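Local coordinates for angiopoietin-related protein 6 (Homo sapiens, PDB 6Y43) that probably acts as a secreted, angiopoietin-like growth factor whose calcium-bound fibrinogen-like globe is likely to recognise partner molecules, at residues 59-62 and 67-70; 161-166 and 170-175. All coordinates share one frame; numbering follows the deposited sequence.

Contact 1. Residues 59-62 and 67-70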
ATOM      1  N   VAL A  59       9.156 -10.930  -4.075  1.00  9.47           N
ATOM      2  CA  VAL A  59       8.642 -11.221  -2.741  1.00 10.98           C
ATOM      3  C   VAL A  59       7.303 -11.906  -2.891  1.00 12.26           C
ATOM      4  O   VAL A  59       6.483 -11.484  -3.707  1.00 11.57           O
ATOM      5  CB  VAL A  59       8.525  -9.922  -1.923  1.00  8.13           C
ATOM      6  CG1 VAL A  59       7.733 -10.114  -0.650  1.00 11.24           C
ATOM      7  CG2 VAL A  59       9.908  -9.350  -1.630  1.00 10.96           C
ATOM      8  N   ASN A  60       7.094 -12.977  -2.135  1.00  9.84           N
ATOM      9  CA  ASN A  60       5.827 -13.702  -2.159  1.00 11.49           C
ATOM     10  C   ASN A  60       4.810 -12.936  -1.329  1.00 10.23           C
ATOM     11  O   ASN A  60       4.969 -12.815  -0.113  1.00 14.15           O
ATOM     12  CB  ASN A  60       6.032 -15.108  -1.606  1.00 14.45           C
ATOM     13  CG  ASN A  60       4.759 -15.921  -1.587  1.00 18.81           C
ATOM     14  OD1 ASN A  60       4.555 -16.745  -0.684  1.00 36.72           O
ATOM     15  ND2 ASN A  60       3.896 -15.687  -2.544  1.00 17.17           N
ATOM     16  N   PHE A  61       3.761 -12.429  -1.982  1.00 10.58           N
ATOM     17  CA  PHE A  61       2.662 -11.764  -1.298  1.00  9.70           C
ATOM     18  C   PHE A  61       1.515 -12.715  -0.980  1.00 11.25           C
ATOM     19  O   PHE A  61       0.553 -12.309  -0.312  1.00 11.17           O
ATOM     20  CB  PHE A  61       2.150 -10.588  -2.139  1.00 10.36           C
ATOM     21  CG  PHE A  61       2.938  -9.311  -1.940  1.00  8.56           C
ATOM     22  CD1 PHE A  61       4.244  -9.202  -2.384  1.00  8.86           C
ATOM     23  CD2 PHE A  61       2.360  -8.230  -1.283  1.00  8.95           C
ATOM     24  CE1 PHE A  61       4.971  -8.025  -2.178  1.00  8.66           C
ATOM     25  CE2 PHE A  61       3.074  -7.039  -1.084  1.00 10.67           C
ATOM     26  CZ  PHE A  61       4.364  -6.947  -1.517  1.00  9.41           C
ATOM     27  N   PHE A  62       1.589 -13.966  -1.427  1.00 10.87           N
ATOM     28  CA  PHE A  62       0.623 -14.984  -0.991  1.00 14.31           C
ATOM     29  C   PHE A  62       1.137 -15.594   0.311  1.00 15.91           C
ATOM     30  O   PHE A  62       1.732 -16.666   0.335  1.00 17.35           O
ATOM     31  CB  PHE A  62       0.431 -16.045  -2.067  1.00 14.31           C
ATOM     32  CG  PHE A  62      -0.682 -17.029  -1.756  1.00 15.18           C
ATOM     33  CD1 PHE A  62      -1.985 -16.626  -1.834  1.00 12.12           C
ATOM     34  CD2 PHE A  62      -0.404 -18.340  -1.363  1.00 22.03           C
ATOM     35  CE1 PHE A  62      -3.039 -17.508  -1.560  1.00 15.00           C
ATOM     36  CE2 PHE A  62      -1.445 -19.230  -1.061  1.00 21.46           C
ATOM     37  CZ  PHE A  62      -2.762 -18.806  -1.165  1.00 19.18           C
ATOM     38  N   HIS A  67       2.328 -12.641   8.747  1.00 14.89           N
ATOM     39  CA  HIS A  67       3.238 -11.829   7.935  1.00 12.77           C
ATOM     40  C   HIS A  67       2.551 -10.551   7.467  1.00 10.69           C
ATOM     41  O   HIS A  67       3.160  -9.478   7.485  1.00 10.19           O
ATOM     42  CB  HIS A  67       3.772 -12.646   6.757  1.00 12.74           C
ATOM     43  CG  HIS A  67       4.860 -13.603   7.149  1.00 20.01           C
ATOM     44  ND1 HIS A  67       4.747 -14.966   6.990  1.00 28.37           N
ATOM     45  CD2 HIS A  67       6.054 -13.395   7.745  1.00 24.96           C
ATOM     46  CE1 HIS A  67       5.836 -15.557   7.453  1.00 24.49           C
ATOM     47  NE2 HIS A  67       6.646 -14.625   7.916  1.00 33.10           N
ATOM     48  N   TYR A  68       1.275 -10.624   7.078  1.00  9.65           N
ATOM     49  CA  TYR A  68       0.559  -9.398   6.739  1.00 11.60           C
ATOM     50  C   TYR A  68       0.441  -8.469   7.941  1.00  9.48           C
ATOM     51  O   TYR A  68       0.443  -7.240   7.777  1.00 11.83           O
ATOM     52  CB  TYR A  68      -0.837  -9.729   6.154  1.00  8.76           C
ATOM     53  CG  TYR A  68      -0.760  -9.834   4.656  1.00  9.54           C
ATOM     54  CD1 TYR A  68      -0.675  -8.684   3.870  1.00  9.99           C
ATOM     55  CD2 TYR A  68      -0.672 -11.058   4.021  1.00 10.88           C
ATOM     56  CE1 TYR A  68      -0.527  -8.748   2.498  1.00  9.22           C
ATOM     57  CE2 TYR A  68      -0.535 -11.134   2.644  1.00  9.31           C
ATOM     58  CZ  TYR A  68      -0.444  -9.973   1.885  1.00  9.92           C
ATOM     59  OH  TYR A  68      -0.293 -10.022   0.525  1.00 10.19           O
ATOM     60  N   LYS A  69       0.325  -9.025   9.153  1.00  9.44           N
ATOM     61  CA  LYS A  69       0.248  -8.171  10.335  1.00  8.72           C
ATOM     62  C   LYS A  69       1.593  -7.510  10.636  1.00 10.51           C
ATOM     63  O   LYS A  69       1.658  -6.304  10.911  1.00 10.28           O
ATOM     64  CB  LYS A  69      -0.230  -8.982  11.550  1.00 10.19           C
ATOM     65  CG  LYS A  69      -0.279  -8.182  12.844  1.00 12.54           C
ATOM     66  CD  LYS A  69      -0.812  -9.014  14.003  1.00 16.44           C
ATOM     67  CE  LYS A  69      -0.621  -8.278  15.326  1.00 18.87           C
ATOM     68  NZ  LYS A  69      -0.837  -9.197  16.475  1.00 22.27           N
ATOM     69  N   ALA A  70       2.673  -8.281  10.593  1.00 10.76           N
ATOM     70  CA  ALA A  70       3.962  -7.785  11.051  1.00 11.71           C
ATOM     71  C   ALA A  70       4.748  -7.033   9.989  1.00  9.81           C
ATOM     72  O   ALA A  70       5.609  -6.224  10.353  1.00 13.32           O
ATOM     73  CB  ALA A  70       4.816  -8.948  11.566  1.00 14.36           C
TER

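Contact 2. Residues 161-166 and 170-175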
ATOM      1  N   ASN A 161     -13.899 -17.594  -1.684  1.00 13.30           N
ATOM      2  CA  ASN A 161     -12.732 -17.075  -0.959  1.00 12.95           C
ATOM      3  C   ASN A 161     -11.913 -16.201  -1.911  1.00 12.17           C
ATOM      4  O   ASN A 161     -11.095 -16.700  -2.690  1.00 10.17           O
ATOM      5  CB  ASN A 161     -11.902 -18.237  -0.409  1.00 13.96           C
ATOM      6  CG  ASN A 161     -10.776 -17.767   0.505  1.00 13.57           C
ATOM      7  OD1 ASN A 161     -10.249 -16.651   0.377  1.00 14.00           O
ATOM      8  ND2 ASN A 161     -10.362 -18.638   1.396  1.00 14.13           N
ATOM      9  N   CYS A 162     -12.109 -14.881  -1.825  1.00 10.06           N
ATOM     10  CA  CYS A 162     -11.449 -13.994  -2.779  1.00  9.04           C
ATOM     11  C   CYS A 162      -9.932 -14.163  -2.767  1.00  8.92           C
ATOM     12  O   CYS A 162      -9.295 -14.206  -3.828  1.00 10.05           O
ATOM     13  CB  CYS A 162     -11.796 -12.539  -2.487  1.00  8.94           C
ATOM     14  SG  CYS A 162     -13.488 -12.117  -2.806  1.00 10.68           S
ATOM     15  N   ALA A 163      -9.337 -14.259  -1.575  1.00  9.05           N
ATOM     16  CA  ALA A 163      -7.882 -14.364  -1.467  1.00  9.25           C
ATOM     17  C   ALA A 163      -7.352 -15.629  -2.132  1.00  8.95           C
ATOM     18  O   ALA A 163      -6.230 -15.644  -2.656  1.00 10.89           O
ATOM     19  CB  ALA A 163      -7.489 -14.350   0.010  1.00 10.53           C
ATOM     20  N   LEU A 164      -8.119 -16.721  -2.061  1.00 10.52           N
ATOM     21  CA  LEU A 164      -7.719 -17.973  -2.695  1.00 11.41           C
ATOM     22  C   LEU A 164      -7.555 -17.795  -4.194  1.00 13.50           C
ATOM     23  O   LEU A 164      -6.654 -18.384  -4.807  1.00 14.57           O
ATOM     24  CB  LEU A 164      -8.769 -19.050  -2.413  1.00 13.12           C
ATOM     25  CG  LEU A 164      -8.568 -20.452  -2.991  1.00 18.28           C
ATOM     26  CD1 LEU A 164      -7.359 -21.111  -2.376  1.00 19.42           C
ATOM     27  CD2 LEU A 164      -9.820 -21.289  -2.747  1.00 22.29           C
ATOM     28  N   TYR A 165      -8.429 -17.002  -4.803  1.00 13.56           N
ATOM     29  CA  TYR A 165      -8.383 -16.829  -6.246  1.00 12.92           C
ATOM     30  C   TYR A 165      -7.538 -15.637  -6.665  1.00 12.10           C
ATOM     31  O   TYR A 165      -6.881 -15.702  -7.707  1.00 11.22           O
ATOM     32  CB  TYR A 165      -9.792 -16.656  -6.813  1.00 13.12           C
ATOM     33  CG  TYR A 165     -10.743 -17.782  -6.449  1.00 15.61           C
ATOM     34  CD1 TYR A 165     -10.552 -19.063  -6.932  1.00 21.78           C
ATOM     35  CD2 TYR A 165     -11.814 -17.547  -5.615  1.00 18.09           C
ATOM     36  CE1 TYR A 165     -11.424 -20.093  -6.591  1.00 22.71           C
ATOM     37  CE2 TYR A 165     -12.694 -18.569  -5.266  1.00 22.97           C
ATOM     38  CZ  TYR A 165     -12.486 -19.834  -5.755  1.00 25.51           C
ATOM     39  OH  TYR A 165     -13.361 -20.839  -5.402  1.00 31.50           O
ATOM     40  N   GLN A 166      -7.560 -14.535  -5.908  1.00  8.82           N
ATOM     41  CA  GLN A 166      -6.830 -13.338  -6.326  1.00 11.13           C
ATOM     42  C   GLN A 166      -5.483 -13.193  -5.640  1.00 10.56           C
ATOM     43  O   GLN A 166      -4.686 -12.353  -6.065  1.00  9.06           O
ATOM     44  CB  GLN A 166      -7.683 -12.104  -6.085  1.00  9.25           C
ATOM     45  CG  GLN A 166      -8.949 -12.141  -6.915  1.00 16.74           C
ATOM     46  CD  GLN A 166      -9.556 -10.788  -7.061  1.00 18.01           C
ATOM     47  OE1 GLN A 166      -9.544 -10.197  -8.133  1.00 25.86           O
ATOM     48  NE2 GLN A 166     -10.104 -10.282  -5.968  1.00 20.18           N
ATOM     49  N   TRP A 170      -5.950  -8.603   1.474  1.00  7.96           N
ATOM     50  CA  TRP A 170      -6.595  -7.380   1.011  1.00  7.29           C
ATOM     51  C   TRP A 170      -7.940  -7.242   1.689  1.00  7.96           C
ATOM     52  O   TRP A 170      -8.487  -8.207   2.230  1.00  7.89           O
ATOM     53  CB  TRP A 170      -6.761  -7.420  -0.502  1.00  8.02           C
ATOM     54  CG  TRP A 170      -6.954  -6.113  -1.252  1.00  9.27           C
ATOM     55  CD1 TRP A 170      -8.064  -5.736  -1.944  1.00  9.62           C
ATOM     56  CD2 TRP A 170      -5.986  -5.068  -1.448  1.00 10.33           C
ATOM     57  NE1 TRP A 170      -7.858  -4.524  -2.545  1.00  8.03           N
ATOM     58  CE2 TRP A 170      -6.591  -4.085  -2.253  1.00  8.48           C
ATOM     59  CE3 TRP A 170      -4.672  -4.864  -1.003  1.00  9.35           C
ATOM     60  CZ2 TRP A 170      -5.931  -2.924  -2.637  1.00  9.86           C
ATOM     61  CZ3 TRP A 170      -4.020  -3.714  -1.389  1.00  8.44           C
ATOM     62  CH2 TRP A 170      -4.653  -2.753  -2.193  1.00  8.13           C
ATOM     63  N   TRP A 171      -8.486  -6.029   1.577  1.00  7.90           N
ATOM     64  CA  TRP A 171      -9.822  -5.717   2.073  1.00  7.71           C
ATOM     65  C   TRP A 171     -10.847  -6.120   1.009  1.00  7.18           C
ATOM     66  O   TRP A 171     -11.577  -5.305   0.439  1.00  8.35           O
ATOM     67  CB  TRP A 171      -9.908  -4.240   2.427  1.00  8.46           C
ATOM     68  CG  TRP A 171      -8.801  -3.749   3.351  1.00  7.33           C
ATOM     69  CD1 TRP A 171      -8.799  -3.774   4.721  1.00  8.14           C
ATOM     70  CD2 TRP A 171      -7.545  -3.171   2.967  1.00  7.46           C
ATOM     71  NE1 TRP A 171      -7.633  -3.231   5.208  1.00  7.58           N
ATOM     72  CE2 TRP A 171      -6.853  -2.851   4.150  1.00  7.36           C
ATOM     73  CE3 TRP A 171      -6.944  -2.871   1.733  1.00  8.69           C
ATOM     74  CZ2 TRP A 171      -5.590  -2.259   4.142  1.00  7.87           C
ATOM     75  CZ3 TRP A 171      -5.686  -2.293   1.739  1.00  8.06           C
ATOM     76  CH2 TRP A 171      -5.029  -1.992   2.937  1.00  9.34           C
ATOM     77  N   TYR A 172     -10.830  -7.407   0.687  1.00  6.99           N
ATOM     78  CA  TYR A 172     -11.657  -7.907  -0.404  1.00  8.64           C
ATOM     79  C   TYR A 172     -13.140  -7.660  -0.138  1.00  8.75           C
ATOM     80  O   TYR A 172     -13.628  -7.764   0.995  1.00  8.76           O
ATOM     81  CB  TYR A 172     -11.390  -9.404  -0.654  1.00  9.02           C
ATOM     82  CG  TYR A 172     -10.047  -9.709  -1.328  1.00  7.67           C
ATOM     83  CD1 TYR A 172      -9.755  -9.253  -2.609  1.00  7.23           C
ATOM     84  CD2 TYR A 172      -9.087 -10.479  -0.685  1.00  9.31           C
ATOM     85  CE1 TYR A 172      -8.542  -9.525  -3.205  1.00  8.56           C
ATOM     86  CE2 TYR A 172      -7.879 -10.760  -1.279  1.00  8.84           C
ATOM     87  CZ  TYR A 172      -7.616 -10.295  -2.570  1.00  7.43           C
ATOM     88  OH  TYR A 172      -6.388 -10.581  -3.159  1.00  9.37           O
ATOM     89  N   HIS A 173     -13.853  -7.348  -1.234  1.00  8.30           N
ATOM     90  CA  HIS A 173     -15.290  -7.132  -1.259  1.00  9.67           C
ATOM     91  C   HIS A 173     -15.876  -8.327  -1.961  1.00  9.74           C
ATOM     92  O   HIS A 173     -15.958  -9.424  -1.363  1.00  9.21           O
ATOM     93  CB  HIS A 173     -15.590  -5.797  -1.963  1.00 10.38           C
ATOM     94  CG  HIS A 173     -17.021  -5.357  -1.867  1.00  8.79           C
ATOM     95  ND1 HIS A 173     -17.377  -4.027  -1.831  1.00 10.02           N
ATOM     96  CD2 HIS A 173     -18.178  -6.059  -1.825  1.00 11.56           C
ATOM     97  CE1 HIS A 173     -18.697  -3.928  -1.753  1.00  9.26           C
ATOM     98  NE2 HIS A 173     -19.206  -5.148  -1.752  1.00  8.99           N
ATOM     99  N   ALA A 174     -16.242  -8.234  -3.244  1.00 10.11           N
ATOM    100  CA  ALA A 174     -16.786  -9.370  -3.992  1.00 10.39           C
ATOM    101  C   ALA A 174     -16.478  -9.293  -5.493  1.00 11.53           C
ATOM    102  O   ALA A 174     -17.384  -9.242  -6.334  1.00 12.48           O
ATOM    103  CB  ALA A 174     -18.297  -9.459  -3.768  1.00 11.45           C
ATOM    104  N   CYS A 175     -15.189  -9.321  -5.890  1.00  9.69           N
ATOM    105  CA  CYS A 175     -14.059  -9.438  -4.971  1.00 11.26           C
ATOM    106  C   CYS A 175     -13.242  -8.166  -4.880  1.00  8.34           C
ATOM    107  O   CYS A 175     -12.823  -7.755  -3.782  1.00  9.57           O
ATOM    108  CB  CYS A 175     -13.101 -10.548  -5.395  1.00 12.92           C
ATOM    109  SG  CYS A 175     -13.675 -12.174  -4.861  1.00 16.07           S
TER

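Contact 1. Residues 59-62 and 67-70
Phe61 and Tyr68 carry this contact, and they meet through a main-chain oxygen and a phenol rather than ring on ring. At the start of 59-62, Val59 does not touch 67-70, but its carbonyl oxygen lies in plane at the edge of the Phe61 ring. Phe61 comes next, and its torsion explains why two of its groups serve different neighbours. With CG anti to the carbonyl carbon and beside the backbone N (chi1 -84°), the ring is swung away from its own carbonyl. Tyr68 OH donates to Phe61 O over 2.6 Å; the C=O...donor angle of 136° and a position in the carbonyl plane put the hydroxyl on a lone pair. The same hydroxyl lies 3.7 Å from Phe61 CB and 3.7 Å from Phe61 CD2, near the ring plane and at its edge, while the two side chains cross at about a right angle. Gly169 N is a second hydrogen-bond partner of Tyr68 OH, so two bonds grip this buried oxygen. Replacing Tyr68 by a phenylalanine would probably leave Phe61 O and Gly169 N without their shared mate. Phe72 meets both the Phe61 and the Tyr68 rings edge-to-face, and Arg54 makes a cation-pi contact with Phe61. Phe62, last in the segment, turns from 67-70 at its CB and forms a cation-pi pair with Arg167. A tyrosine hydroxyl bonded to a main-chain carbonyl, within an aromatic cluster, joins helix 65-70 to the loop before it in the fibrinogen C-terminal globular domain.

Contact 2. Residues 161-166 and 170-175
The Tyr172 ring is sandwiched: Cys162 packs on one face and Trp170 CB, 3.5 Å above the plane and over its centre, on the other. On the first face the geometry is that of a CH-pi contact, with Cys162 CB 4.0 Å from the centroid of the Tyr172 ring and 28° off the normal; the sulfur of Cys162 sits more obliquely, as a looser sulfur-aromatic neighbour. The Cys175 carbonyl oxygen occupies the ring edge, in plane. Ala163 adds its methyl, CB lying 3.8 Å from Tyr172 CE2, and Gln166 CB approaches Tyr172 OH at 3.5 Å. That hydroxyl is hydrogen-bonded to Asn179 OD1 and to Gly168 N, which fix the far end of the ring.

Beside this packing runs a covalent link. Cys162 SG and Cys175 SG are bonded at 2.1 Å, with a left-handed disulfide torsion of -84°. In both cysteines SG stands anti to the carbonyl carbon, beside the backbone N, which brings the two sulfurs together between the facing backbones. The peptide bond before Cys175 is cis, and His173 N bonds to Cys175 O at 2.8 Å, closing a tight bend; a cis bond at the equivalent cysteine is also known in fibrinogen and the ficolins.

Asn161 is the N-cap of helix 162-166: Leu164 N reaches its OD1 at 3.2 Å, from above the carbonyl plane. Cys162 N bonds to Asp156, a calcium ligand. The disulfide thus ties the first turn of helix 162-166, next to the calcium loop, to the irregular chain leading on toward strand 212-219.

How the contacts relate
Contact 1 comes first along the chain and closes before contact 2 opens; their centres lie about 15 Å apart within one fibrinogen-like globular domain. Contact 1 joins the loop after strand 48-54 to helix 65-70, whereas contact 2 joins helix 162-166 to a loop in the calcium-binding region. They touch directly by packing, Phe62 CE1 being 3.9 Å from Ala163 O. The connection 167-169, between the two segments of contact 2, has partners in both contacts. A few adjacent residues therefore couple helix 65-70 and the loop before it to the strand-poor, calcium-bound part of the domain.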